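PDB 3WLA: oxidized polyvinyl alcohol hydrolase from Sphingopyxis, which hydrolyses beta-diketones such as 4,6-nonanedione and cleaves oxidized polyvinyl alcohol in the second step of polyvinyl alcohol breakdown. Local coordinates for residues L22-P27 with K32-V37; L300-S305 with K313-T318; R170-D175 with N266-I271. One frame throughout, in Å; residues are numbered along the deposited sequence.

Contact 1 (L22-P27 with K32-V37)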
ATOM      1  N   LEU A  22      -3.928  20.430   4.454  1.00 28.81           N
ATOM      2  CA  LEU A  22      -2.544  20.256   4.043  1.00 30.62           C
ATOM      3  C   LEU A  22      -1.554  20.621   5.121  1.00 32.22           C
ATOM      4  O   LEU A  22      -1.666  21.706   5.747  1.00 32.62           O
ATOM      5  CB  LEU A  22      -2.199  21.087   2.795  1.00 29.79           C
ATOM      6  CG  LEU A  22      -0.726  20.975   2.360  1.00 30.02           C
ATOM      7  CD1 LEU A  22      -0.416  19.465   2.034  1.00 29.18           C
ATOM      8  CD2 LEU A  22      -0.463  21.843   1.128  1.00 28.49           C
ATOM      9  N   ASN A  23      -0.605  19.710   5.331  1.00 30.45           N
ATOM     10  CA  ASN A  23       0.505  19.897   6.253  1.00 31.59           C
ATOM     11  C   ASN A  23       1.799  19.806   5.412  1.00 32.26           C
ATOM     12  O   ASN A  23       1.966  18.843   4.622  1.00 27.84           O
ATOM     13  CB  ASN A  23       0.539  18.787   7.298  1.00 32.02           C
ATOM     14  CG  ASN A  23      -0.616  18.858   8.266  1.00 34.25           C
ATOM     15  OD1 ASN A  23      -0.416  19.085   9.469  1.00 34.18           O
ATOM     16  ND2 ASN A  23      -1.831  18.653   7.760  1.00 33.11           N
ATOM     17  N   THR A  24       2.703  20.788   5.588  1.00 31.34           N
ATOM     18  CA  THR A  24       3.992  20.823   4.887  1.00 32.50           C
ATOM     19  C   THR A  24       5.135  20.961   5.886  1.00 33.58           C
ATOM     20  O   THR A  24       4.927  21.247   7.068  1.00 34.77           O
ATOM     21  CB  THR A  24       4.056  21.978   3.849  1.00 33.48           C
ATOM     22  OG1 THR A  24       3.751  23.239   4.501  1.00 34.84           O
ATOM     23  CG2 THR A  24       3.035  21.713   2.710  1.00 29.77           C
ATOM     24  N   ASP A  25       6.346  20.670   5.442  1.00 34.46           N
ATOM     25  CA  ASP A  25       7.517  20.761   6.312  1.00 35.41           C
ATOM     26  C   ASP A  25       7.602  19.855   7.526  1.00 34.49           C
ATOM     27  O   ASP A  25       8.156  20.218   8.572  1.00 33.29           O
ATOM     28  CB  ASP A  25       7.742  22.221   6.748  1.00 38.92           C
ATOM     29  CG  ASP A  25       8.135  23.110   5.580  1.00 42.09           C
ATOM     30  OD1 ASP A  25       8.746  22.581   4.621  1.00 43.46           O
ATOM     31  OD2 ASP A  25       7.841  24.329   5.614  1.00 45.34           O
ATOM     32  N   PHE A  26       7.054  18.669   7.402  1.00 32.82           N
ATOM     33  CA  PHE A  26       7.138  17.687   8.466  1.00 32.07           C
ATOM     34  C   PHE A  26       8.546  17.123   8.344  1.00 33.76           C
ATOM     35  O   PHE A  26       8.927  16.621   7.284  1.00 35.96           O
ATOM     36  CB  PHE A  26       6.142  16.576   8.225  1.00 31.63           C
ATOM     37  CG  PHE A  26       6.168  15.531   9.270  1.00 29.87           C
ATOM     38  CD1 PHE A  26       5.377  15.668  10.418  1.00 30.10           C
ATOM     39  CD2 PHE A  26       6.960  14.401   9.117  1.00 30.56           C
ATOM     40  CE1 PHE A  26       5.367  14.682  11.394  1.00 30.15           C
ATOM     41  CE2 PHE A  26       6.971  13.400  10.087  1.00 30.42           C
ATOM     42  CZ  PHE A  26       6.163  13.542  11.239  1.00 32.62           C
ATOM     43  N   PRO A  27       9.357  17.200   9.411  1.00 35.15           N
ATOM     44  CA  PRO A  27      10.712  16.675   9.302  1.00 33.92           C
ATOM     45  C   PRO A  27      10.816  15.181   9.435  1.00 33.76           C
ATOM     46  O   PRO A  27      10.329  14.598  10.407  1.00 33.12           O
ATOM     47  CB  PRO A  27      11.458  17.411  10.422  1.00 35.82           C
ATOM     48  CG  PRO A  27      10.406  17.657  11.447  1.00 34.55           C
ATOM     49  CD  PRO A  27       9.227  18.088  10.597  1.00 35.38           C
ATOM     50  N   LYS A  32      11.835  17.453   4.103  1.00 29.92           N
ATOM     51  CA  LYS A  32      10.618  18.179   4.429  1.00 30.88           C
ATOM     52  C   LYS A  32       9.448  17.441   3.747  1.00 29.82           C
ATOM     53  O   LYS A  32       9.318  17.449   2.525  1.00 29.42           O
ATOM     54  CB  LYS A  32      10.722  19.627   3.943  1.00 34.14           C
ATOM     55  CG  LYS A  32      11.763  20.466   4.787  1.00 37.91           C
ATOM     56  CD  LYS A  32      11.857  21.914   4.310  1.00 40.27           C
ATOM     57  CE  LYS A  32      13.109  22.616   4.869  1.00 44.98           C
ATOM     58  NZ  LYS A  32      13.589  23.778   4.002  1.00 44.81           N
ATOM     59  N   ARG A  33       8.579  16.837   4.548  1.00 28.44           N
ATOM     60  CA  ARG A  33       7.476  16.044   3.980  1.00 26.66           C
ATOM     61  C   ARG A  33       6.115  16.699   4.197  1.00 26.81           C
ATOM     62  O   ARG A  33       5.947  17.580   5.059  1.00 24.95           O
ATOM     63  CB  ARG A  33       7.508  14.640   4.576  1.00 24.84           C
ATOM     64  CG  ARG A  33       8.843  13.880   4.408  1.00 24.93           C
ATOM     65  CD  ARG A  33       9.242  13.718   2.915  1.00 25.55           C
ATOM     66  NE  ARG A  33       8.225  12.960   2.152  1.00 23.39           N
ATOM     67  CZ  ARG A  33       8.230  11.624   2.035  1.00 23.19           C
ATOM     68  NH1 ARG A  33       9.161  10.878   2.625  1.00 20.22           N
ATOM     69  NH2 ARG A  33       7.325  11.034   1.279  1.00 19.76           N
ATOM     70  N   ALA A  34       5.156  16.284   3.379  1.00 25.46           N
ATOM     71  CA  ALA A  34       3.822  16.845   3.404  1.00 26.13           C
ATOM     72  C   ALA A  34       2.751  15.741   3.393  1.00 26.37           C
ATOM     73  O   ALA A  34       3.007  14.611   2.922  1.00 25.35           O
ATOM     74  CB  ALA A  34       3.646  17.780   2.191  1.00 26.66           C
ATOM     75  N   PHE A  35       1.566  16.082   3.892  1.00 25.09           N
ATOM     76  CA  PHE A  35       0.434  15.129   3.953  1.00 26.45           C
ATOM     77  C   PHE A  35      -0.882  15.862   4.237  1.00 27.01           C
ATOM     78  O   PHE A  35      -0.892  16.979   4.801  1.00 25.78           O
ATOM     79  CB  PHE A  35       0.701  14.026   4.995  1.00 24.11           C
ATOM     80  CG  PHE A  35       0.984  14.537   6.386  1.00 24.65           C
ATOM     81  CD1 PHE A  35       2.279  14.708   6.833  1.00 25.41           C
ATOM     82  CD2 PHE A  35      -0.083  14.827   7.267  1.00 27.18           C
ATOM     83  CE1 PHE A  35       2.547  15.164   8.173  1.00 28.10           C
ATOM     84  CE2 PHE A  35       0.140  15.272   8.583  1.00 26.19           C
ATOM     85  CZ  PHE A  35       1.449  15.444   9.047  1.00 27.91           C
ATOM     86  N   VAL A  36      -1.994  15.267   3.792  1.00 27.00           N
ATOM     87  CA  VAL A  36      -3.302  15.877   3.960  1.00 28.55           C
ATOM     88  C   VAL A  36      -4.097  15.127   5.033  1.00 29.02           C
ATOM     89  O   VAL A  36      -4.234  13.918   4.983  1.00 29.71           O
ATOM     90  CB  VAL A  36      -4.022  15.898   2.592  1.00 29.35           C
ATOM     91  CG1 VAL A  36      -5.383  16.520   2.686  1.00 28.56           C
ATOM     92  CG2 VAL A  36      -3.178  16.694   1.587  1.00 29.11           C
ATOM     93  N   VAL A  37      -4.603  15.862   6.022  1.00 29.29           N
ATOM     94  CA  VAL A  37      -5.372  15.280   7.131  1.00 28.85           C
ATOM     95  C   VAL A  37      -6.863  15.592   6.953  1.00 29.00           C
ATOM     96  O   VAL A  37      -7.237  16.757   6.746  1.00 27.56           O
ATOM     97  CB  VAL A  37      -4.880  15.860   8.492  1.00 29.55           C
ATOM     98  CG1 VAL A  37      -5.771  15.332   9.674  1.00 27.80           C
ATOM     99  CG2 VAL A  37      -3.429  15.419   8.732  1.00 25.53           C
TER
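Asn23 lies flat against one face of the Phe35 ring. Its CB sits over the face, 3.9 Å from the ring centroid, which makes a CH-pi contact, and the amide continues this layer with its plane only 10° from that of the ring. Phe35 CG stands between its own backbone N and carbonyl carbon (chi1 56°), a torsion that lays the ring alongside the neighbouring strand. The same ring turns an edge to the face of Phe26 in an offset T-shaped pair, with centroids 5.6 Å apart and planes at 74°; the nearest carbons are Phe35 CE1 and Phe26 CD1, at 3.6 Å. On the face that carries Leu22 and Val36, Leu22 CD1 meets Val36 CG2 at 3.9 Å.

Backbone pairing positions these groups. Asn23 and Phe35 form one antiparallel hydrogen-bonded pair (Asn23 N to Phe35 O 2.8 Å, Phe35 N to Asn23 O 2.9 Å), and Phe26 with Arg33 forms another, Phe26 N donating to Arg33 O at 2.8 Å. Between the pairs the register slips by one: Asp25 and Phe26 both face Arg33, and Asp25 has positive phi, as a G1 beta bulge requires. Asp25 N lies near Arg33 O at a poor angle and bonds to Gln92 OE1 instead.

Farther out, Asn23 ND2 donates to Lys19 O, and Arg33 forms a salt bridge with Asp134 and a bond to Val86 O. Phe137 and Met141 of helix 133-145 pack on Phe35.

The chemistry is thus divided: main-chain bonds fix the hairpin's register, while the flat amide of Asn23 and the rings of Phe35 and Phe26 pack into one layer on the same face, the amide's polar edge and the Arg33 guanidinium being satisfied by partners beyond the hairpin.

Contact 2 (L300-S305 with K313-T318)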
ATOM      1  N   LEU A 300     -12.618  -1.019   4.040  1.00 23.81           N
ATOM      2  CA  LEU A 300     -12.133  -0.491   5.316  1.00 25.39           C
ATOM      3  C   LEU A 300     -12.893  -1.082   6.494  1.00 24.72           C
ATOM      4  O   LEU A 300     -12.267  -1.409   7.495  1.00 25.21           O
ATOM      5  CB  LEU A 300     -12.156   1.048   5.381  1.00 24.15           C
ATOM      6  CG  LEU A 300     -10.897   1.821   4.918  1.00 26.12           C
ATOM      7  CD1 LEU A 300      -9.751   1.743   5.978  1.00 26.24           C
ATOM      8  CD2 LEU A 300     -10.448   1.279   3.577  1.00 26.22           C
ATOM      9  N   ASN A 301     -14.219  -1.196   6.406  1.00 25.81           N
ATOM     10  CA  ASN A 301     -14.968  -1.826   7.519  1.00 25.27           C
ATOM     11  C   ASN A 301     -14.502  -3.278   7.706  1.00 26.01           C
ATOM     12  O   ASN A 301     -14.466  -3.773   8.841  1.00 24.94           O
ATOM     13  CB  ASN A 301     -16.473  -1.827   7.268  1.00 25.89           C
ATOM     14  CG  ASN A 301     -17.090  -0.496   7.478  1.00 23.87           C
ATOM     15  OD1 ASN A 301     -16.533   0.389   8.159  1.00 25.51           O
ATOM     16  ND2 ASN A 301     -18.276  -0.328   6.921  1.00 24.78           N
ATOM     17  N   THR A 302     -14.165  -3.972   6.607  1.00 25.82           N
ATOM     18  CA  THR A 302     -13.689  -5.350   6.702  1.00 25.43           C
ATOM     19  C   THR A 302     -12.341  -5.353   7.486  1.00 26.34           C
ATOM     20  O   THR A 302     -12.120  -6.179   8.385  1.00 24.51           O
ATOM     21  CB  THR A 302     -13.477  -5.968   5.286  1.00 25.84           C
ATOM     22  OG1 THR A 302     -14.746  -6.105   4.638  1.00 25.38           O
ATOM     23  CG2 THR A 302     -12.818  -7.339   5.351  1.00 26.46           C
ATOM     24  N   MET A 303     -11.441  -4.422   7.161  1.00 24.52           N
ATOM     25  CA  MET A 303     -10.193  -4.382   7.901  1.00 25.42           C
ATOM     26  C   MET A 303     -10.459  -3.932   9.359  1.00 24.99           C
ATOM     27  O   MET A 303      -9.861  -4.437  10.324  1.00 24.76           O
ATOM     28  CB  MET A 303      -9.197  -3.453   7.191  1.00 25.01           C
ATOM     29  CG  MET A 303      -8.726  -4.029   5.826  1.00 25.33           C
ATOM     30  SD  MET A 303      -7.436  -3.044   5.093  1.00 28.83           S
ATOM     31  CE  MET A 303      -8.361  -1.649   4.646  1.00 26.89           C
ATOM     32  N   ALA A 304     -11.380  -3.009   9.533  1.00 25.07           N
ATOM     33  CA  ALA A 304     -11.643  -2.520  10.879  1.00 25.47           C
ATOM     34  C   ALA A 304     -12.272  -3.611  11.745  1.00 28.00           C
ATOM     35  O   ALA A 304     -12.292  -3.499  12.964  1.00 26.94           O
ATOM     36  CB  ALA A 304     -12.551  -1.345  10.818  1.00 26.55           C
ATOM     37  N   SER A 305     -12.788  -4.666  11.114  1.00 28.07           N
ATOM     38  CA  SER A 305     -13.412  -5.756  11.870  1.00 30.43           C
ATOM     39  C   SER A 305     -12.365  -6.723  12.404  1.00 30.23           C
ATOM     40  O   SER A 305     -12.683  -7.717  13.094  1.00 31.21           O
ATOM     41  CB  SER A 305     -14.393  -6.544  10.991  1.00 28.74           C
ATOM     42  OG  SER A 305     -13.716  -7.464  10.122  1.00 29.90           O
ATOM     43  N   LYS A 313      -8.695 -17.184  13.027  1.00 42.51           N
ATOM     44  CA  LYS A 313      -9.850 -18.063  13.100  1.00 42.47           C
ATOM     45  C   LYS A 313     -11.167 -17.333  13.345  1.00 41.02           C
ATOM     46  O   LYS A 313     -12.238 -17.862  13.062  1.00 40.13           O
ATOM     47  CB  LYS A 313      -9.618 -19.119  14.187  1.00 44.90           C
ATOM     48  CG  LYS A 313      -9.506 -18.543  15.596  1.00 49.41           C
ATOM     49  CD  LYS A 313      -8.655 -19.451  16.510  1.00 52.65           C
ATOM     50  CE  LYS A 313      -8.652 -18.985  17.976  1.00 54.67           C
ATOM     51  NZ  LYS A 313      -7.853 -19.903  18.876  1.00 56.41           N
ATOM     52  N   ASP A 314     -11.119 -16.127  13.886  1.00 39.00           N
ATOM     53  CA  ASP A 314     -12.366 -15.383  14.115  1.00 39.39           C
ATOM     54  C   ASP A 314     -12.800 -14.423  12.992  1.00 38.38           C
ATOM     55  O   ASP A 314     -13.906 -13.882  13.005  1.00 37.46           O
ATOM     56  CB  ASP A 314     -12.250 -14.612  15.416  1.00 40.59           C
ATOM     57  CG  ASP A 314     -11.951 -15.532  16.585  1.00 44.72           C
ATOM     58  OD1 ASP A 314     -12.753 -16.489  16.765  1.00 45.64           O
ATOM     59  OD2 ASP A 314     -10.928 -15.316  17.291  1.00 45.12           O
ATOM     60  N   PHE A 315     -11.932 -14.222  12.014  1.00 38.92           N
ATOM     61  CA  PHE A 315     -12.227 -13.302  10.892  1.00 37.27           C
ATOM     62  C   PHE A 315     -13.424 -13.796  10.088  1.00 37.64           C
ATOM     63  O   PHE A 315     -13.532 -14.979   9.774  1.00 37.25           O
ATOM     64  CB  PHE A 315     -11.008 -13.246   9.968  1.00 35.64           C
ATOM     65  CG  PHE A 315     -11.180 -12.333   8.800  1.00 34.32           C
ATOM     66  CD1 PHE A 315     -11.205 -10.953   8.986  1.00 34.22           C
ATOM     67  CD2 PHE A 315     -11.306 -12.853   7.507  1.00 34.75           C
ATOM     68  CE1 PHE A 315     -11.355 -10.071   7.897  1.00 32.99           C
ATOM     69  CE2 PHE A 315     -11.461 -12.008   6.402  1.00 33.01           C
ATOM     70  CZ  PHE A 315     -11.485 -10.588   6.609  1.00 33.04           C
ATOM     71  N   LYS A 316     -14.326 -12.898   9.753  1.00 36.88           N
ATOM     72  CA  LYS A 316     -15.474 -13.264   8.940  1.00 38.78           C
ATOM     73  C   LYS A 316     -15.476 -12.312   7.734  1.00 37.98           C
ATOM     74  O   LYS A 316     -15.384 -11.099   7.905  1.00 38.73           O
ATOM     75  CB  LYS A 316     -16.779 -13.157   9.780  1.00 40.39           C
ATOM     76  CG  LYS A 316     -16.709 -14.140  10.974  1.00 43.35           C
ATOM     77  CD  LYS A 316     -17.935 -14.272  11.858  1.00 46.01           C
ATOM     78  CE  LYS A 316     -17.565 -15.205  13.019  1.00 47.83           C
ATOM     79  NZ  LYS A 316     -16.675 -16.356  12.543  1.00 48.79           N
ATOM     80  N   LEU A 317     -15.525 -12.870   6.525  1.00 36.49           N
ATOM     81  CA  LEU A 317     -15.521 -12.056   5.292  1.00 34.15           C
ATOM     82  C   LEU A 317     -16.950 -11.888   4.807  1.00 34.95           C
ATOM     83  O   LEU A 317     -17.635 -12.891   4.603  1.00 37.47           O
ATOM     84  CB  LEU A 317     -14.694 -12.774   4.205  1.00 32.24           C
ATOM     85  CG  LEU A 317     -14.507 -12.150   2.812  1.00 30.07           C
ATOM     86  CD1 LEU A 317     -13.761 -10.854   2.986  1.00 31.02           C
ATOM     87  CD2 LEU A 317     -13.723 -13.065   1.901  1.00 28.06           C
ATOM     88  N   THR A 318     -17.430 -10.661   4.639  1.00 33.01           N
ATOM     89  CA  THR A 318     -18.787 -10.490   4.136  1.00 32.61           C
ATOM     90  C   THR A 318     -18.691 -10.221   2.617  1.00 33.05           C
ATOM     91  O   THR A 318     -17.601  -9.942   2.101  1.00 32.89           O
ATOM     92  CB  THR A 318     -19.476  -9.330   4.830  1.00 33.88           C
ATOM     93  OG1 THR A 318     -18.842  -8.107   4.437  1.00 34.33           O
ATOM     94  CG2 THR A 318     -19.363  -9.501   6.383  1.00 32.31           C
TER
HETATM   95  O   HOH W   1     -16.334  -8.366   5.317  1.00 27.42           O
HETATM   96  O   HOH W   2     -14.338 -10.666  10.828  1.00 33.72           O
HETATM   97  O   HOH W   3     -15.617  -8.707   8.017  1.00 34.27           O
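Helix 292-304 ends against the loop that runs on to strand 325-328, and Thr302 and Ser305 meet Phe315 there. Thr302 CG2, anti to the backbone N, reaches the rim of the Phe315 ring close to its plane, 3.7 Å from CZ. Thr302 CG2 also approaches Leu317 CD1, at 4.3 Å.

The other branch of Thr302 is polar and points elsewhere. Its OG1 bonds to Trp298 O, one turn back, and accepts from water 1 at 2.8 Å. That water in turn accepts from Thr318 N and lies 2.7 Å from Thr318 OG1, bridging helix and loop. Ser305 OG donates to Thr302 O at 2.7 Å, which turns the hydroxyl back onto the helix end; Thr302 O takes the Ser305 backbone N as well. Water 3 donates to Ser305 OG at 3.1 Å, but its link onward to Lys316 O is too short to be trusted.

Val233, Val275 and Ile328, from three strands of the sheet, lie against Phe315. No direct hydrogen bond joins the two segments, so the direct contact is van der Waals, chiefly at the ring's rim, and the polar link between helix end and loop depends largely on water 1.

Contact 3 (R170-D175 with N266-I271)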
ATOM      1  N   ARG A 170       5.470  -2.844   0.838  1.00 21.94           N
ATOM      2  CA  ARG A 170       6.753  -2.685   1.565  1.00 23.62           C
ATOM      3  C   ARG A 170       6.555  -2.331   3.064  1.00 24.87           C
ATOM      4  O   ARG A 170       7.214  -2.887   3.971  1.00 25.83           O
ATOM      5  CB  ARG A 170       7.668  -1.635   0.920  1.00 21.95           C
ATOM      6  CG  ARG A 170       9.060  -1.592   1.632  1.00 25.71           C
ATOM      7  CD  ARG A 170       9.985  -0.530   1.021  1.00 25.78           C
ATOM      8  NE  ARG A 170      11.377  -0.595   1.520  1.00 24.89           N
ATOM      9  CZ  ARG A 170      12.263  -1.496   1.113  1.00 24.82           C
ATOM     10  NH1 ARG A 170      11.910  -2.423   0.215  1.00 24.01           N
ATOM     11  NH2 ARG A 170      13.522  -1.459   1.594  1.00 25.92           N
ATOM     12  N   ALA A 171       5.649  -1.405   3.342  1.00 24.43           N
ATOM     13  CA  ALA A 171       5.438  -0.996   4.745  1.00 24.50           C
ATOM     14  C   ALA A 171       4.867  -2.139   5.583  1.00 24.97           C
ATOM     15  O   ALA A 171       5.215  -2.267   6.790  1.00 27.33           O
ATOM     16  CB  ALA A 171       4.498   0.231   4.794  1.00 23.58           C
ATOM     17  N   LEU A 172       4.012  -2.982   4.984  1.00 24.47           N
ATOM     18  CA  LEU A 172       3.443  -4.113   5.752  1.00 25.81           C
ATOM     19  C   LEU A 172       4.502  -5.183   6.024  1.00 27.02           C
ATOM     20  O   LEU A 172       4.386  -5.952   7.002  1.00 28.20           O
ATOM     21  CB  LEU A 172       2.249  -4.769   5.033  1.00 22.21           C
ATOM     22  CG  LEU A 172       1.004  -3.866   4.816  1.00 25.34           C
ATOM     23  CD1 LEU A 172      -0.074  -4.633   4.146  1.00 23.41           C
ATOM     24  CD2 LEU A 172       0.480  -3.314   6.123  1.00 25.26           C
ATOM     25  N   LEU A 173       5.508  -5.251   5.146  1.00 27.14           N
ATOM     26  CA  LEU A 173       6.571  -6.235   5.284  1.00 27.36           C
ATOM     27  C   LEU A 173       7.635  -5.809   6.257  1.00 27.40           C
ATOM     28  O   LEU A 173       8.198  -6.653   6.991  1.00 28.24           O
ATOM     29  CB  LEU A 173       7.221  -6.552   3.919  1.00 27.52           C
ATOM     30  CG  LEU A 173       6.355  -7.377   2.925  1.00 29.41           C
ATOM     31  CD1 LEU A 173       7.015  -7.405   1.535  1.00 29.01           C
ATOM     32  CD2 LEU A 173       6.125  -8.781   3.430  1.00 29.83           C
ATOM     33  N   PHE A 174       7.953  -4.529   6.239  1.00 25.76           N
ATOM     34  CA  PHE A 174       8.971  -3.979   7.128  1.00 27.38           C
ATOM     35  C   PHE A 174       8.493  -3.449   8.476  1.00 28.71           C
ATOM     36  O   PHE A 174       9.261  -3.403   9.414  1.00 27.33           O
ATOM     37  CB  PHE A 174       9.686  -2.800   6.491  1.00 25.20           C
ATOM     38  CG  PHE A 174      10.846  -3.195   5.617  1.00 27.64           C
ATOM     39  CD1 PHE A 174      12.082  -3.469   6.175  1.00 25.68           C
ATOM     40  CD2 PHE A 174      10.673  -3.350   4.220  1.00 27.46           C
ATOM     41  CE1 PHE A 174      13.141  -3.911   5.379  1.00 28.07           C
ATOM     42  CE2 PHE A 174      11.717  -3.787   3.399  1.00 28.93           C
ATOM     43  CZ  PHE A 174      12.973  -4.077   3.989  1.00 27.79           C
ATOM     44  N   ASP A 175       7.235  -3.040   8.553  1.00 28.48           N
ATOM     45  CA  ASP A 175       6.736  -2.411   9.760  1.00 27.48           C
ATOM     46  C   ASP A 175       5.378  -2.957  10.183  1.00 26.95           C
ATOM     47  O   ASP A 175       4.439  -2.210  10.501  1.00 24.52           O
ATOM     48  CB  ASP A 175       6.669  -0.894   9.484  1.00 28.13           C
ATOM     49  CG  ASP A 175       6.613  -0.058  10.759  1.00 30.08           C
ATOM     50  OD1 ASP A 175       6.838  -0.628  11.829  1.00 29.58           O
ATOM     51  OD2 ASP A 175       6.367   1.173  10.691  1.00 28.74           O
ATOM     52  N   ASN A 266       0.271 -15.136  -2.041  1.00 31.01           N
ATOM     53  CA  ASN A 266       0.882 -16.386  -1.605  1.00 31.15           C
ATOM     54  C   ASN A 266       1.657 -16.198  -0.295  1.00 30.95           C
ATOM     55  O   ASN A 266       1.514 -16.995   0.661  1.00 31.57           O
ATOM     56  CB  ASN A 266       1.841 -16.903  -2.670  1.00 30.16           C
ATOM     57  CG  ASN A 266       1.121 -17.489  -3.890  1.00 27.66           C
ATOM     58  OD1 ASN A 266      -0.107 -17.683  -3.909  1.00 26.95           O
ATOM     59  ND2 ASN A 266       1.909 -17.811  -4.905  1.00 30.54           N
ATOM     60  N   TYR A 267       2.479 -15.168  -0.266  1.00 28.42           N
ATOM     61  CA  TYR A 267       3.273 -14.861   0.911  1.00 27.60           C
ATOM     62  C   TYR A 267       2.442 -14.549   2.171  1.00 27.62           C
ATOM     63  O   TYR A 267       2.637 -15.174   3.227  1.00 25.65           O
ATOM     64  CB  TYR A 267       4.194 -13.670   0.633  1.00 26.97           C
ATOM     65  CG  TYR A 267       4.908 -13.240   1.871  1.00 28.00           C
ATOM     66  CD1 TYR A 267       6.061 -13.903   2.294  1.00 27.34           C
ATOM     67  CD2 TYR A 267       4.384 -12.231   2.686  1.00 28.48           C
ATOM     68  CE1 TYR A 267       6.690 -13.575   3.523  1.00 30.78           C
ATOM     69  CE2 TYR A 267       4.992 -11.885   3.926  1.00 30.32           C
ATOM     70  CZ  TYR A 267       6.147 -12.562   4.337  1.00 30.93           C
ATOM     71  OH  TYR A 267       6.751 -12.214   5.533  1.00 31.81           O
ATOM     72  N   PHE A 268       1.535 -13.566   2.076  1.00 26.20           N
ATOM     73  CA  PHE A 268       0.704 -13.197   3.216  1.00 27.23           C
ATOM     74  C   PHE A 268      -0.229 -14.347   3.664  1.00 28.32           C
ATOM     75  O   PHE A 268      -0.563 -14.496   4.855  1.00 28.40           O
ATOM     76  CB  PHE A 268      -0.133 -11.977   2.864  1.00 27.37           C
ATOM     77  CG  PHE A 268       0.657 -10.716   2.776  1.00 28.91           C
ATOM     78  CD1 PHE A 268       1.363 -10.248   3.878  1.00 26.77           C
ATOM     79  CD2 PHE A 268       0.652  -9.963   1.599  1.00 29.44           C
ATOM     80  CE1 PHE A 268       2.047  -9.047   3.842  1.00 27.79           C
ATOM     81  CE2 PHE A 268       1.346  -8.738   1.542  1.00 28.72           C
ATOM     82  CZ  PHE A 268       2.043  -8.277   2.672  1.00 30.47           C
ATOM     83  N   SER A 269      -0.662 -15.158   2.705  1.00 29.88           N
ATOM     84  CA  SER A 269      -1.519 -16.274   3.055  1.00 31.49           C
ATOM     85  C   SER A 269      -0.703 -17.344   3.796  1.00 32.22           C
ATOM     86  O   SER A 269      -1.277 -18.218   4.434  1.00 33.55           O
ATOM     87  CB  SER A 269      -2.126 -16.902   1.792  1.00 31.65           C
ATOM     88  OG  SER A 269      -3.161 -16.085   1.255  1.00 34.19           O
ATOM     89  N   SER A 270       0.621 -17.297   3.661  1.00 32.41           N
ATOM     90  CA  SER A 270       1.464 -18.291   4.284  1.00 34.32           C
ATOM     91  C   SER A 270       1.876 -17.917   5.688  1.00 36.12           C
ATOM     92  O   SER A 270       2.498 -18.748   6.371  1.00 35.98           O
ATOM     93  CB  SER A 270       2.718 -18.528   3.477  1.00 33.28           C
ATOM     94  OG  SER A 270       3.633 -17.472   3.681  1.00 32.28           O
ATOM     95  N   ILE A 271       1.554 -16.691   6.118  1.00 34.65           N
ATOM     96  CA  ILE A 271       1.906 -16.237   7.448  1.00 35.53           C
ATOM     97  C   ILE A 271       0.668 -16.455   8.325  1.00 36.71           C
ATOM     98  O   ILE A 271      -0.343 -15.760   8.205  1.00 34.37           O
ATOM     99  CB  ILE A 271       2.312 -14.759   7.441  1.00 36.05           C
ATOM    100  CG1 ILE A 271       3.472 -14.526   6.455  1.00 36.23           C
ATOM    101  CG2 ILE A 271       2.660 -14.317   8.840  1.00 34.33           C
ATOM    102  CD1 ILE A 271       4.841 -15.145   6.821  1.00 38.89           C
TER
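Tyr267 reaches from helix 257-269 to touch Leu173 on helix 163-174. Its CB points toward the other helix, and CG, anti to the backbone N (chi1 174°), carries the ring out across the gap. Along one side of that ring, CD2 lies 3.9 Å from Leu173 CD2 and also stands over a face of the Phe268 ring, 3.8 Å above its plane and offset toward the rim. CE2 makes the closest approach between the segments, 3.3 Å to Leu173 CD2, a tight fit for two carbons. CZ then passes the same methyl, and at the tip OH is 4.1 Å from Leu173 CD2. The hydroxyl is spoken for by Pro226 O, to which it is hydrogen-bonded, while Leu225 and Leu229 also touch the side chain.

Leu173 CD2 thereby serves two rings, since Phe268 CE1 approaches it at 4.1 Å. Phe268 CZ in turn meets Leu172 CB at 4.2 Å. Replacing Tyr267 by an alanine would probably leave a gap beside Leu173 CD2, strip one face of Phe268 of its ring neighbour and deprive Pro226 O of its hydroxyl partner.

No hydrogen bond crosses between the helices, and all four touching residues are buried. Leu172 and Phe268 both rest on Val234 of strand 232-238, evidence that the two helices lie on the same face of the sheet. The Phe268 side chain is about 6 Å from that of Ser265, assigned by similarity to the charge relay system. Helix 163-174 directly follows Ser162, also assigned to that system by similarity, within a GxSxG sequence consistent with a nucleophile elbow. Helices side by side on a largely parallel sheet occur in many alpha/beta folds; the elbow leading into one of them marks the alpha/beta-hydrolase fold, to which this enzyme belongs.

Overall arrangement
Contact 3 is the most central, its centre about 11 Å from the centre of the chain, and wholly apolar across its segments. Contact 1 is also largely buried but occupies the edge of the main sheet, on the opposite side of the chain's centre from contact 3; it alone pairs strands, so backbone hydrogen bonds lead and aromatic packing follows. Contact 2 is only partly buried, and water bridges its polar atoms. No two contacts share a helix or strand or touch one another. Contacts 2 and 3 nevertheless meet strand 232-238 through alternating residues, Val233 and Ile235 for one, Val234 for the other, consistent with helices covering its two faces.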